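Local structure of possible metal-dependent hydrolase (Veillonella parvula, 3RPC) at residues 220-225 / 251-256; 162-167 / 185-190; 47-52 / 229-234; 28-33 / 77-82; 66-71 / 88-93. The protein is probably a metal-dependent hydrolase of the metallo-beta-lactamase superfamily, holding two zinc ions in a site built of histidines and aspartates. All coordinates share one frame; numbering follows the deposited sequence.

Contact 1: 220-225 / 251-256; sequences AKIIAV and SHVAVP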
# COMPACT_ATOMS: atom_id res chain seq x y z
N ALA A 220 1.56 9.18 22.32
CA ALA A 220 1.50 10.11 21.20
C ALA A 220 0.48 11.20 21.45
O ALA A 220 -0.53 11.00 22.14
CB ALA A 220 1.18 9.36 19.90
N LYS A 221 0.75 12.37 20.88
CA LYS A 221 -0.22 13.45 20.85
C LYS A 221 -1.05 13.26 19.59
O LYS A 221 -0.53 13.38 18.48
CB LYS A 221 0.49 14.80 20.81
CG LYS A 221 -0.45 15.98 20.82
CD LYS A 221 -0.03 17.00 21.87
CE LYS A 221 1.35 17.56 21.58
NZ LYS A 221 1.89 18.32 22.74
N ILE A 222 -2.31 12.92 19.76
CA ILE A 222 -3.19 12.73 18.63
C ILE A 222 -3.94 14.03 18.31
O ILE A 222 -4.39 14.73 19.22
CB ILE A 222 -4.16 11.58 18.90
CG1 ILE A 222 -3.36 10.28 19.01
CG2 ILE A 222 -5.22 11.51 17.82
CD1 ILE A 222 -4.02 9.19 19.81
N ILE A 223 -4.04 14.35 17.03
CA ILE A 223 -4.73 15.56 16.59
C ILE A 223 -5.77 15.14 15.56
O ILE A 223 -5.41 14.63 14.50
CB ILE A 223 -3.75 16.58 15.96
CG1 ILE A 223 -2.68 16.97 16.99
CG2 ILE A 223 -4.49 17.82 15.47
CD1 ILE A 223 -1.56 17.88 16.44
N ALA A 224 -7.05 15.33 15.89
CA ALA A 224 -8.14 14.92 15.01
C ALA A 224 -8.66 16.08 14.16
O ALA A 224 -9.03 17.14 14.70
CB ALA A 224 -9.29 14.31 15.83
N VAL A 225 -8.68 15.88 12.85
CA VAL A 225 -9.09 16.91 11.90
C VAL A 225 -10.01 16.35 10.82
O VAL A 225 -10.57 15.26 10.99
CB VAL A 225 -7.86 17.62 11.27
CG1 VAL A 225 -7.02 18.28 12.36
CG2 VAL A 225 -7.01 16.63 10.47
N SER A 251 -6.81 13.69 27.33
CA SER A 251 -5.41 14.10 27.45
C SER A 251 -4.58 13.62 26.26
O SER A 251 -3.47 14.12 26.02
CB SER A 251 -4.79 13.59 28.75
OG SER A 251 -5.37 14.22 29.87
N HIS A 252 -5.10 12.64 25.53
CA HIS A 252 -4.40 12.03 24.40
C HIS A 252 -4.79 12.63 23.05
O HIS A 252 -4.02 12.55 22.10
CB HIS A 252 -4.69 10.53 24.32
CG HIS A 252 -4.24 9.76 25.52
ND1 HIS A 252 -3.10 8.98 25.52
CD2 HIS A 252 -4.78 9.63 26.75
CE1 HIS A 252 -2.96 8.41 26.70
NE2 HIS A 252 -3.97 8.78 27.47
N VAL A 253 -5.99 13.20 22.98
CA VAL A 253 -6.58 13.59 21.70
C VAL A 253 -7.00 15.06 21.68
O VAL A 253 -7.86 15.48 22.45
CB VAL A 253 -7.83 12.76 21.37
CG1 VAL A 253 -8.39 13.15 20.00
CG2 VAL A 253 -7.50 11.26 21.43
N ALA A 254 -6.38 15.82 20.78
CA ALA A 254 -6.75 17.22 20.57
C ALA A 254 -7.73 17.31 19.41
O ALA A 254 -7.62 16.57 18.42
CB ALA A 254 -5.52 18.06 20.28
N VAL A 255 -8.69 18.22 19.53
CA VAL A 255 -9.64 18.51 18.46
C VAL A 255 -9.56 20.01 18.19
O VAL A 255 -10.36 20.79 18.72
CB VAL A 255 -11.07 18.11 18.84
CG1 VAL A 255 -12.01 18.29 17.66
CG2 VAL A 255 -11.11 16.67 19.35
N PRO A 256 -8.57 20.43 17.39
CA PRO A 256 -8.38 21.88 17.26
C PRO A 256 -9.48 22.57 16.47
O PRO A 256 -10.04 21.99 15.54
CB PRO A 256 -7.05 21.98 16.49
CG PRO A 256 -7.00 20.68 15.70
CD PRO A 256 -7.56 19.66 16.66
O HOH W 1 -2.13 8.77 22.86
O HOH W 2 -10.43 19.49 14.30

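Contact 2: 162-167 / 185-190; sequences TVYLVG and NVIIMN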
# COMPACT_ATOMS: atom_id res chain seq x y z
N THR A 162 8.52 13.16 15.78
CA THR A 162 8.14 12.57 14.52
C THR A 162 6.64 12.74 14.36
O THR A 162 5.88 12.42 15.27
CB THR A 162 8.52 11.09 14.48
OG1 THR A 162 9.95 10.98 14.48
CG2 THR A 162 7.95 10.42 13.24
N VAL A 163 6.23 13.28 13.22
CA VAL A 163 4.84 13.58 12.95
C VAL A 163 4.29 12.66 11.87
O VAL A 163 4.87 12.54 10.79
CB VAL A 163 4.67 15.04 12.49
CG1 VAL A 163 3.22 15.35 12.20
CG2 VAL A 163 5.24 15.99 13.54
N TYR A 164 3.16 12.00 12.17
CA TYR A 164 2.51 11.11 11.21
C TYR A 164 1.23 11.76 10.73
O TYR A 164 0.25 11.84 11.48
CB TYR A 164 2.20 9.75 11.87
CG TYR A 164 1.57 8.69 10.99
CD1 TYR A 164 1.57 8.79 9.59
CD2 TYR A 164 0.96 7.58 11.56
CE1 TYR A 164 0.99 7.79 8.80
CE2 TYR A 164 0.38 6.61 10.79
CZ TYR A 164 0.38 6.71 9.42
OH TYR A 164 -0.21 5.70 8.68
N LEU A 165 1.25 12.27 9.50
CA LEU A 165 0.05 12.75 8.83
C LEU A 165 -0.58 11.53 8.18
O LEU A 165 -0.12 11.04 7.16
CB LEU A 165 0.44 13.79 7.78
CG LEU A 165 -0.66 14.40 6.93
CD1 LEU A 165 -1.46 15.42 7.73
CD2 LEU A 165 -0.02 15.08 5.71
N VAL A 166 -1.63 11.00 8.80
CA VAL A 166 -2.12 9.68 8.40
C VAL A 166 -2.77 9.69 7.01
O VAL A 166 -2.61 8.74 6.22
CB VAL A 166 -3.11 9.14 9.43
CG1 VAL A 166 -3.61 7.74 9.01
CG2 VAL A 166 -2.44 9.07 10.80
N GLY A 167 -3.50 10.76 6.71
CA GLY A 167 -4.13 10.92 5.41
C GLY A 167 -5.51 10.30 5.28
O GLY A 167 -6.07 9.78 6.25
N ASN A 185 5.43 10.57 17.35
CA ASN A 185 5.12 11.23 18.60
C ASN A 185 3.88 12.12 18.48
O ASN A 185 3.26 12.46 19.49
CB ASN A 185 6.32 12.07 19.06
CG ASN A 185 7.61 11.28 19.02
OD1 ASN A 185 8.48 11.54 18.19
ND2 ASN A 185 7.73 10.30 19.91
N VAL A 186 3.55 12.50 17.25
CA VAL A 186 2.37 13.31 16.95
C VAL A 186 1.65 12.64 15.79
O VAL A 186 2.29 12.29 14.79
CB VAL A 186 2.76 14.75 16.55
CG1 VAL A 186 1.52 15.58 16.18
CG2 VAL A 186 3.54 15.41 17.67
N ILE A 187 0.34 12.45 15.92
CA ILE A 187 -0.42 11.73 14.90
C ILE A 187 -1.63 12.54 14.49
O ILE A 187 -2.54 12.76 15.29
CB ILE A 187 -0.85 10.34 15.43
CG1 ILE A 187 0.40 9.57 15.89
CG2 ILE A 187 -1.64 9.57 14.37
CD1 ILE A 187 0.07 8.24 16.59
N ILE A 188 -1.64 13.01 13.24
CA ILE A 188 -2.71 13.86 12.73
C ILE A 188 -3.63 12.97 11.90
O ILE A 188 -3.21 12.41 10.89
CB ILE A 188 -2.14 15.01 11.87
CG1 ILE A 188 -1.17 15.85 12.69
CG2 ILE A 188 -3.26 15.87 11.33
CD1 ILE A 188 -0.33 16.80 11.84
N MSE A 189 -4.88 12.83 12.35
CA MSE A 189 -5.83 11.87 11.80
C MSE A 189 -7.05 12.55 11.20
O MSE A 189 -7.57 13.51 11.78
CB MSE A 189 -6.35 10.95 12.91
CG MSE A 189 -5.28 10.29 13.76
SE MSE A 189 -6.14 9.29 15.20
CE MSE A 189 -7.18 8.01 14.14
N ASN A 190 -7.51 12.05 10.06
CA ASN A 190 -8.72 12.53 9.41
C ASN A 190 -9.91 11.71 9.91
O ASN A 190 -10.11 10.57 9.48
CB ASN A 190 -8.58 12.43 7.90
CG ASN A 190 -7.55 13.42 7.36
OD1 ASN A 190 -7.22 14.40 8.03
ND2 ASN A 190 -7.05 13.18 6.14
O HOH W 3 -6.42 9.69 8.99
O HOH W 4 -4.16 12.95 8.36

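Contact 3: 47-52 / 229-234; sequences QRMPMV and TVNHTA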
# COMPACT_ATOMS: atom_id res chain seq x y z
N GLN A 47 -26.05 19.56 1.19
CA GLN A 47 -25.33 20.63 1.86
C GLN A 47 -24.15 21.11 1.02
O GLN A 47 -23.35 20.31 0.53
CB GLN A 47 -24.85 20.16 3.23
CG GLN A 47 -24.02 21.17 4.00
CD GLN A 47 -24.52 21.35 5.42
OE1 GLN A 47 -24.60 20.40 6.19
NE2 GLN A 47 -24.89 22.59 5.76
N ARG A 48 -24.05 22.42 0.84
CA ARG A 48 -22.93 23.00 0.09
C ARG A 48 -21.66 23.00 0.93
O ARG A 48 -21.70 22.87 2.15
CB ARG A 48 -23.29 24.42 -0.38
CG ARG A 48 -24.49 24.45 -1.33
CD ARG A 48 -24.71 25.82 -1.97
NE ARG A 48 -23.55 26.26 -2.74
CZ ARG A 48 -23.28 25.87 -3.98
NH1 ARG A 48 -22.20 26.34 -4.60
NH2 ARG A 48 -24.07 25.02 -4.61
N MSE A 49 -20.51 23.15 0.27
CA MSE A 49 -19.22 23.07 0.95
C MSE A 49 -18.21 24.00 0.28
O MSE A 49 -18.37 24.35 -0.89
CB MSE A 49 -18.68 21.63 0.91
CG MSE A 49 -18.72 20.99 -0.45
SE MSE A 49 -17.79 19.26 -0.51
CE MSE A 49 -16.01 19.93 -0.89
N PRO A 50 -17.19 24.41 1.03
CA PRO A 50 -17.02 24.20 2.47
C PRO A 50 -18.09 24.92 3.29
O PRO A 50 -18.56 25.98 2.89
CB PRO A 50 -15.63 24.77 2.75
CG PRO A 50 -15.42 25.78 1.68
CD PRO A 50 -16.11 25.24 0.47
N MSE A 51 -18.46 24.35 4.43
CA MSE A 51 -19.57 24.92 5.19
C MSE A 51 -19.18 26.12 6.05
O MSE A 51 -20.05 26.80 6.59
CB MSE A 51 -20.25 23.85 6.04
CG MSE A 51 -19.42 23.38 7.18
SE MSE A 51 -20.24 21.84 8.07
CE MSE A 51 -20.78 20.82 6.57
N VAL A 52 -17.88 26.38 6.16
CA VAL A 52 -17.39 27.55 6.89
C VAL A 52 -16.30 28.20 6.06
O VAL A 52 -15.66 27.53 5.26
CB VAL A 52 -16.82 27.19 8.28
CG1 VAL A 52 -17.91 26.60 9.16
CG2 VAL A 52 -15.66 26.21 8.16
N THR A 229 -16.54 20.59 7.72
CA THR A 229 -16.23 21.38 6.52
C THR A 229 -16.92 20.85 5.26
O THR A 229 -17.68 21.58 4.61
CB THR A 229 -14.72 21.46 6.27
OG1 THR A 229 -14.05 21.88 7.47
CG2 THR A 229 -14.41 22.45 5.14
N VAL A 230 -16.64 19.60 4.90
CA VAL A 230 -17.28 19.02 3.72
C VAL A 230 -18.63 18.42 4.12
O VAL A 230 -18.92 18.26 5.30
CB VAL A 230 -16.39 17.99 2.98
CG1 VAL A 230 -15.13 18.67 2.43
CG2 VAL A 230 -16.02 16.80 3.86
N ASN A 231 -19.46 18.12 3.12
CA ASN A 231 -20.83 17.73 3.41
C ASN A 231 -20.97 16.33 3.99
O ASN A 231 -21.88 16.09 4.79
CB ASN A 231 -21.70 17.82 2.16
CG ASN A 231 -21.25 16.86 1.09
OD1 ASN A 231 -20.29 17.12 0.38
ND2 ASN A 231 -21.94 15.72 0.97
N HIS A 232 -20.10 15.41 3.58
CA HIS A 232 -20.34 13.99 3.85
C HIS A 232 -19.62 13.41 5.07
O HIS A 232 -19.75 12.22 5.34
CB HIS A 232 -20.09 13.13 2.60
CG HIS A 232 -18.68 13.18 2.08
ND1 HIS A 232 -17.83 14.23 2.32
CD2 HIS A 232 -17.99 12.30 1.31
CE1 HIS A 232 -16.67 14.00 1.73
NE2 HIS A 232 -16.74 12.84 1.10
N THR A 233 -18.91 14.25 5.81
CA THR A 233 -18.26 13.80 7.04
C THR A 233 -19.30 13.70 8.16
O THR A 233 -19.73 14.71 8.74
CB THR A 233 -17.09 14.71 7.42
OG1 THR A 233 -17.42 16.09 7.16
CG2 THR A 233 -15.89 14.36 6.58
N ALA A 234 -19.71 12.46 8.43
CA ALA A 234 -20.82 12.16 9.34
C ALA A 234 -20.43 12.22 10.81
O ALA A 234 -21.29 12.11 11.68
CB ALA A 234 -21.38 10.80 9.00

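Contact 4: 28-33 / 77-82; sequences PFLAPK and HWDDTA. With ZN (zinc ion), chain F.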
# COMPACT_ATOMS: atom_id res chain seq x y z
N PRO A 28 -4.12 21.92 0.84
CA PRO A 28 -4.87 23.18 0.81
C PRO A 28 -6.13 23.13 -0.05
O PRO A 28 -6.05 23.00 -1.28
CB PRO A 28 -3.85 24.16 0.21
CG PRO A 28 -3.04 23.30 -0.70
CD PRO A 28 -2.87 22.01 0.07
N PHE A 29 -7.27 23.24 0.62
CA PHE A 29 -8.58 23.35 0.01
C PHE A 29 -9.08 24.69 0.51
O PHE A 29 -9.49 24.81 1.67
CB PHE A 29 -9.44 22.18 0.52
CG PHE A 29 -10.93 22.32 0.31
CD1 PHE A 29 -11.46 22.83 -0.87
CD2 PHE A 29 -11.81 21.88 1.29
CE1 PHE A 29 -12.84 22.92 -1.06
CE2 PHE A 29 -13.19 21.97 1.11
CZ PHE A 29 -13.70 22.49 -0.06
N LEU A 30 -8.98 25.71 -0.33
CA LEU A 30 -9.05 27.09 0.16
C LEU A 30 -10.29 27.88 -0.27
O LEU A 30 -10.39 29.08 0.01
CB LEU A 30 -7.76 27.86 -0.23
CG LEU A 30 -6.45 27.19 0.22
CD1 LEU A 30 -5.23 28.04 -0.15
CD2 LEU A 30 -6.48 26.89 1.72
N ALA A 31 -11.25 27.22 -0.91
CA ALA A 31 -12.42 27.91 -1.46
C ALA A 31 -13.23 28.65 -0.40
O ALA A 31 -13.33 28.20 0.75
CB ALA A 31 -13.32 26.91 -2.20
N PRO A 32 -13.84 29.78 -0.78
CA PRO A 32 -14.77 30.43 0.16
C PRO A 32 -15.96 29.53 0.50
O PRO A 32 -16.27 28.59 -0.24
CB PRO A 32 -15.25 31.66 -0.61
CG PRO A 32 -14.16 31.92 -1.63
CD PRO A 32 -13.64 30.56 -2.01
N LYS A 33 -16.61 29.82 1.62
CA LYS A 33 -17.82 29.13 2.06
C LYS A 33 -18.82 28.89 0.92
O LYS A 33 -19.13 29.80 0.14
CB LYS A 33 -18.48 29.94 3.19
CG LYS A 33 -19.79 29.36 3.71
CD LYS A 33 -20.27 30.14 4.94
CE LYS A 33 -21.62 29.64 5.44
NZ LYS A 33 -22.04 30.40 6.66
N HIS A 77 -8.77 18.53 -0.74
CA HIS A 77 -7.35 18.57 -0.39
C HIS A 77 -6.52 19.42 -1.36
O HIS A 77 -5.34 19.67 -1.10
CB HIS A 77 -6.79 17.15 -0.33
CG HIS A 77 -7.47 16.31 0.70
ND1 HIS A 77 -6.89 16.00 1.91
CD2 HIS A 77 -8.71 15.77 0.73
CE1 HIS A 77 -7.74 15.30 2.63
NE2 HIS A 77 -8.85 15.14 1.94
N TRP A 78 -7.12 19.85 -2.46
CA TRP A 78 -6.40 20.57 -3.51
C TRP A 78 -7.44 21.17 -4.44
O TRP A 78 -8.12 20.44 -5.18
CB TRP A 78 -5.48 19.62 -4.29
CG TRP A 78 -4.66 20.29 -5.36
CD1 TRP A 78 -4.79 20.15 -6.71
CD2 TRP A 78 -3.58 21.20 -5.15
NE1 TRP A 78 -3.85 20.93 -7.36
CE2 TRP A 78 -3.10 21.58 -6.42
CE3 TRP A 78 -2.98 21.74 -4.01
CZ2 TRP A 78 -2.04 22.48 -6.58
CZ3 TRP A 78 -1.93 22.63 -4.17
CH2 TRP A 78 -1.47 22.99 -5.45
N ASP A 79 -7.62 22.48 -4.39
CA ASP A 79 -8.70 23.08 -5.16
C ASP A 79 -8.24 24.26 -6.02
O ASP A 79 -7.08 24.69 -5.93
CB ASP A 79 -9.89 23.47 -4.27
CG ASP A 79 -9.62 24.69 -3.40
OD1 ASP A 79 -8.44 24.99 -3.08
OD2 ASP A 79 -10.62 25.35 -3.01
N ASP A 80 -9.14 24.75 -6.87
CA ASP A 80 -8.82 25.87 -7.75
C ASP A 80 -8.32 27.08 -6.99
O ASP A 80 -7.39 27.75 -7.43
CB ASP A 80 -10.04 26.24 -8.60
CG ASP A 80 -10.23 25.31 -9.78
OD1 ASP A 80 -9.28 24.57 -10.12
OD2 ASP A 80 -11.33 25.33 -10.39
N THR A 81 -8.92 27.36 -5.84
CA THR A 81 -8.48 28.51 -5.05
C THR A 81 -7.02 28.34 -4.65
O THR A 81 -6.24 29.28 -4.75
CB THR A 81 -9.35 28.71 -3.81
OG1 THR A 81 -10.72 28.88 -4.21
CG2 THR A 81 -8.88 29.93 -3.03
N ALA A 82 -6.66 27.15 -4.20
CA ALA A 82 -5.27 26.87 -3.87
C ALA A 82 -4.37 27.03 -5.09
O ALA A 82 -3.32 27.66 -5.02
CB ALA A 82 -5.13 25.47 -3.29
ZN ZN F . -10.72 14.03 2.29
O HOH W 5 -11.20 13.58 0.08
O HOH W 6 -12.80 12.55 2.57

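Contact 5: 66-71 / 88-93; sequences TAVVVT and KSLPIF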
# COMPACT_ATOMS: atom_id res chain seq x y z
N THR A 66 6.83 27.46 3.30
CA THR A 66 8.09 27.06 2.68
C THR A 66 7.87 26.02 1.59
O THR A 66 8.64 25.93 0.63
CB THR A 66 9.02 26.37 3.71
OG1 THR A 66 8.96 27.05 4.97
CG2 THR A 66 10.46 26.35 3.21
N ALA A 67 6.85 25.19 1.78
CA ALA A 67 6.57 24.11 0.84
C ALA A 67 5.15 23.65 1.04
O ALA A 67 4.52 23.98 2.04
CB ALA A 67 7.54 22.95 1.05
N VAL A 68 4.63 22.92 0.06
CA VAL A 68 3.28 22.40 0.14
C VAL A 68 3.34 20.88 0.06
O VAL A 68 4.16 20.32 -0.67
CB VAL A 68 2.42 22.94 -1.02
CG1 VAL A 68 0.97 22.52 -0.86
CG2 VAL A 68 2.50 24.46 -1.08
N VAL A 69 2.49 20.21 0.83
CA VAL A 69 2.37 18.75 0.78
C VAL A 69 0.94 18.45 0.37
O VAL A 69 0.01 18.90 1.01
CB VAL A 69 2.65 18.10 2.15
CG1 VAL A 69 2.32 16.60 2.12
CG2 VAL A 69 4.09 18.33 2.55
N VAL A 70 0.79 17.71 -0.73
CA VAL A 70 -0.52 17.38 -1.26
C VAL A 70 -0.64 15.86 -1.26
O VAL A 70 -0.02 15.17 -2.07
CB VAL A 70 -0.67 17.93 -2.69
CG1 VAL A 70 -2.06 17.66 -3.24
CG2 VAL A 70 -0.39 19.44 -2.71
N THR A 71 -1.42 15.32 -0.32
CA THR A 71 -1.49 13.87 -0.15
C THR A 71 -2.23 13.18 -1.29
O THR A 71 -1.99 12.00 -1.58
CB THR A 71 -2.13 13.45 1.18
OG1 THR A 71 -3.50 13.88 1.23
CG2 THR A 71 -1.34 14.03 2.35
N LYS A 88 3.73 29.77 -7.57
CA LYS A 88 4.03 28.65 -8.45
C LYS A 88 5.43 28.08 -8.23
O LYS A 88 5.73 26.99 -8.70
CB LYS A 88 3.88 29.06 -9.91
CG LYS A 88 2.52 29.60 -10.30
CD LYS A 88 1.41 28.58 -10.08
CE LYS A 88 0.12 29.07 -10.71
NZ LYS A 88 -1.00 28.11 -10.55
N SER A 89 6.27 28.84 -7.54
CA SER A 89 7.65 28.41 -7.35
C SER A 89 7.88 27.62 -6.06
O SER A 89 8.97 27.09 -5.85
CB SER A 89 8.58 29.63 -7.40
OG SER A 89 8.22 30.55 -6.40
N LEU A 90 6.87 27.52 -5.20
CA LEU A 90 7.02 26.74 -3.96
C LEU A 90 7.12 25.26 -4.27
O LEU A 90 6.40 24.75 -5.12
CB LEU A 90 5.85 26.97 -3.02
CG LEU A 90 5.81 28.31 -2.29
CD1 LEU A 90 4.52 28.43 -1.49
CD2 LEU A 90 7.04 28.44 -1.38
N PRO A 91 8.03 24.56 -3.58
CA PRO A 91 8.09 23.10 -3.75
C PRO A 91 6.76 22.46 -3.33
O PRO A 91 6.23 22.78 -2.27
CB PRO A 91 9.20 22.67 -2.78
CG PRO A 91 10.03 23.91 -2.61
CD PRO A 91 9.06 25.05 -2.65
N ILE A 92 6.24 21.57 -4.17
CA ILE A 92 5.01 20.84 -3.89
C ILE A 92 5.35 19.36 -3.84
O ILE A 92 5.84 18.81 -4.81
CB ILE A 92 3.96 21.03 -5.01
CG1 ILE A 92 3.91 22.50 -5.48
CG2 ILE A 92 2.59 20.51 -4.58
CD1 ILE A 92 3.50 23.50 -4.39
N PHE A 93 5.06 18.72 -2.71
CA PHE A 93 5.35 17.30 -2.54
C PHE A 93 4.08 16.52 -2.83
O PHE A 93 3.02 16.86 -2.32
CB PHE A 93 5.82 17.03 -1.11
CG PHE A 93 7.19 17.59 -0.83
CD1 PHE A 93 8.32 16.84 -1.12
CD2 PHE A 93 7.35 18.85 -0.29
CE1 PHE A 93 9.59 17.34 -0.89
CE2 PHE A 93 8.62 19.37 -0.05
CZ PHE A 93 9.74 18.61 -0.34

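Contact 1: 220-225 / 251-256
Ile222 O accepts from Ala254 N at 2.8 Å, an almost straight bond; the CA of Val253 adds a CH...O contact to the same oxygen. This is the parallel pairing that closes a beta-alpha-beta crossover, strand 221-225 to strand 253-254 by way of helix 237-246, at the edge of one of the two sheets of the metallo-beta-lactamase fold. Ile222 N to His252 O and Ala224 N to Ala254 O, both 2.9 Å, continue the pairing on either side. Ile222 and Val253 point to one face of the sheet, where Ile222 CG2 reaches Val253 CG1 at 4.2 Å and helix 207-216 packs over both. Ile223 and Ala254 point to the other face. CG2 of Ile223, anti to its backbone N, is thereby set against the ring of Pro256, the two side chains crossing at about a right angle with 3.8 Å from Ile223 CG2 to Pro256 CD. Water takes over where the direct bonds stop. One molecule joins Ala220 O to His252 ND1, lying in the plane of the imidazole at its edge; another donates to Ala224 O and to Pro256 O, 2.8 Å from each.

Contact 2: 162-167 / 185-190
Val163 and Val186 lie side by side and point the same way, Val163 CG2 being 4.1 Å from Val186 CB, as expected of paired residues in parallel strands. On that face Ile188 lies obliquely across Val163 and Leu165: its CD1 meets Val163 CG1 at 3.9 Å and its CG2 meets Leu165 CD1. On the other face, Val166 CG2 sits over the centre of the Tyr164 ring, 3.7 Å above its plane, and touches Ile187 CG2 at 3.7 Å on another side. At the start of the pairing Thr162 O accepts from both Asn185 N and Val186 N, while Thr162 N returns a bond of 2.9 Å to Asn185 OD1, in the carbonyl plane on a lone pair. At the far end the strands separate, and two waters bridge Gly167 to Ile188 O and to Asn190 N. Asn190 ND2 also makes a weak hydrogen bond to the zinc ligand Asp168. The pair closes a beta-alpha-beta crossover through helix 173-182, whose Leu179 touches Tyr164 and Ile187; strand 152-156 flanks strand 163-165, and strand 221-225 flanks strand 186-190.

Contact 3: 47-52 / 229-234
Met51 N donates to Thr229 O at 2.9 Å, in the plane of the carbonyl and on a lone pair, the one direct hydrogen bond between segments 47-52 and 229-234. Just after the cis peptide bond that precedes Pro50, Pro50 CA and Met51 N thus both meet Thr229 O, the former by a CH...O contact of 3.4 Å. The polar ends of Asn231 look beyond this pair: OD1 accepts from Phe39 N, and ND2 donates to Phe43 O and Thr42 OG1, so the amide is held at both ends while its CB rests 3.4 Å from Gln47 O. Thr229 OG1 bonds to Met227 O.

Two selenomethionines carry the packing. Met49 lies side by side with Val230, pointing the same way, and its CE meets Val230 CG1 at 3.7 Å. Its selenium lies against an oxygen, SE coming within 3.4 Å of Asn231 OD1, where the two side chains cross obliquely. Met51 sets carbon against oxygen: its chain bends at chi3 (44°) and carries CE to 3.4 Å from Val230 O, alongside the backbone of 229-230. Pro50 CB meets Thr229 CG2 at 3.5 Å.

Neither segment is helix or strand. The first follows strand 22-26 and the second follows strand 221-225, soon after the zinc ligand His226, and the side chain of Val230 lies about 6 Å from a zinc ion. This is consistent with the metallo-beta-lactamase fold, in which loops at one edge of the sheets surround the metal site.

Contact 4: 28-33 / 77-82
Asp79 holds CG between its backbone N and carbonyl carbon (chi1 73°), which places CG on the side of Leu30 and Ala31, while Phe29 keeps CG anti to its own N (chi1 164°) and meets the same carboxylate with its ring. The planes of ring and carboxylate stand 79° apart, with Asp79 CG at the ring edge and Phe29 CD1 3.4 Å from Asp79 OD2. Leu30 N binds Asp79 OD1 at 2.9 Å, nearly straight at hydrogen. From the opposite face of the carboxylate plane, Ala82 N reaches the same oxygen at 3.0 Å. Asp79 is thus the N-cap of helix 80-85 and at once ties that helix to the loop after strand 22-26; the bond from Ala31 N to Asp79 OD2 is weak. His77 closes the HxHxDH metal-binding motif of the superfamily, its NE2 binding zinc at 2.2 Å. Asp76, Asp168 and His226 are the other protein ligands of that ion, two water oxygens at 2.3 and 2.6 Å from the zinc complete its shell, and Asp27 OD2 is hydrogen-bonded to His77 ND1. Apolar contacts fill the rest: Pro28 CG meets the edge of the Trp78 indole, 3.7 Å from CE3, and Leu30 CB packs on Thr81 CG2 at 3.7 Å.

Contact 5: 66-71 / 88-93
Ile92 CD1 nestles against Val68, 3.6 Å from both CB and CG2 of the valine, because chi2 of -61° folds the end of the isoleucine back toward the neighbouring strand. Its other branch fills the next hollow: Ile92 CG2 meets Val70 CG2 at 3.7 Å, so one isoleucine spans the dip between two valines that project on the same face. On the opposite face the Phe93 ring turns its edge to strand 67-69. Ala67 CB lies in the ring plane at that edge, 3.9 Å from Phe93 CE2, and the small alanine also takes Pro91 CB at its side. Where the pairing begins, Pro91 CD and Leu90 CD2 bear on Thr66 O, at 3.4 and 3.6 Å. The backbones form parallel bridges in a beta-alpha-beta crossover through helix 80-85: Val68 N to Pro91 O, Phe93 N to Val68 O at 2.7 Å, and Val70 N to Phe93 O. Phe120 meets the Phe93 ring edge-to-face. The side-chain contacts are mostly hydrocarbon, though the carbonyl oxygens of Thr66 and Val68 also meet carbon atoms, which implies strands aligned by their peptide bonds and fitted together by van der Waals contact.

Contacts 1 and 2 are two crossovers of one sheet, and their strands 221-225 and 186-190 are neighbours in it, joined by probable hydrogen bonds from Ile223 N to Ile187 O and from Val225 N to Met189 O, both 2.8 Å. Contact 5 belongs to the other sheet, its centre about 18 Å from that of contact 2, yet Leu165 CD2 touches Thr71 CG2 at 3.8 Å. Helix 80-85 in contact 4 is the connection between the strands of contact 5, and Trp78 CE3 packs on Val70 CG2. Contacts 3 and 4 join where Met49 CE meets Phe29 CZ at 3.5 Å. Contact 4 supplies a zinc ligand; the side chain of Asn190 in contact 2 lies about 5 Å from a zinc ion.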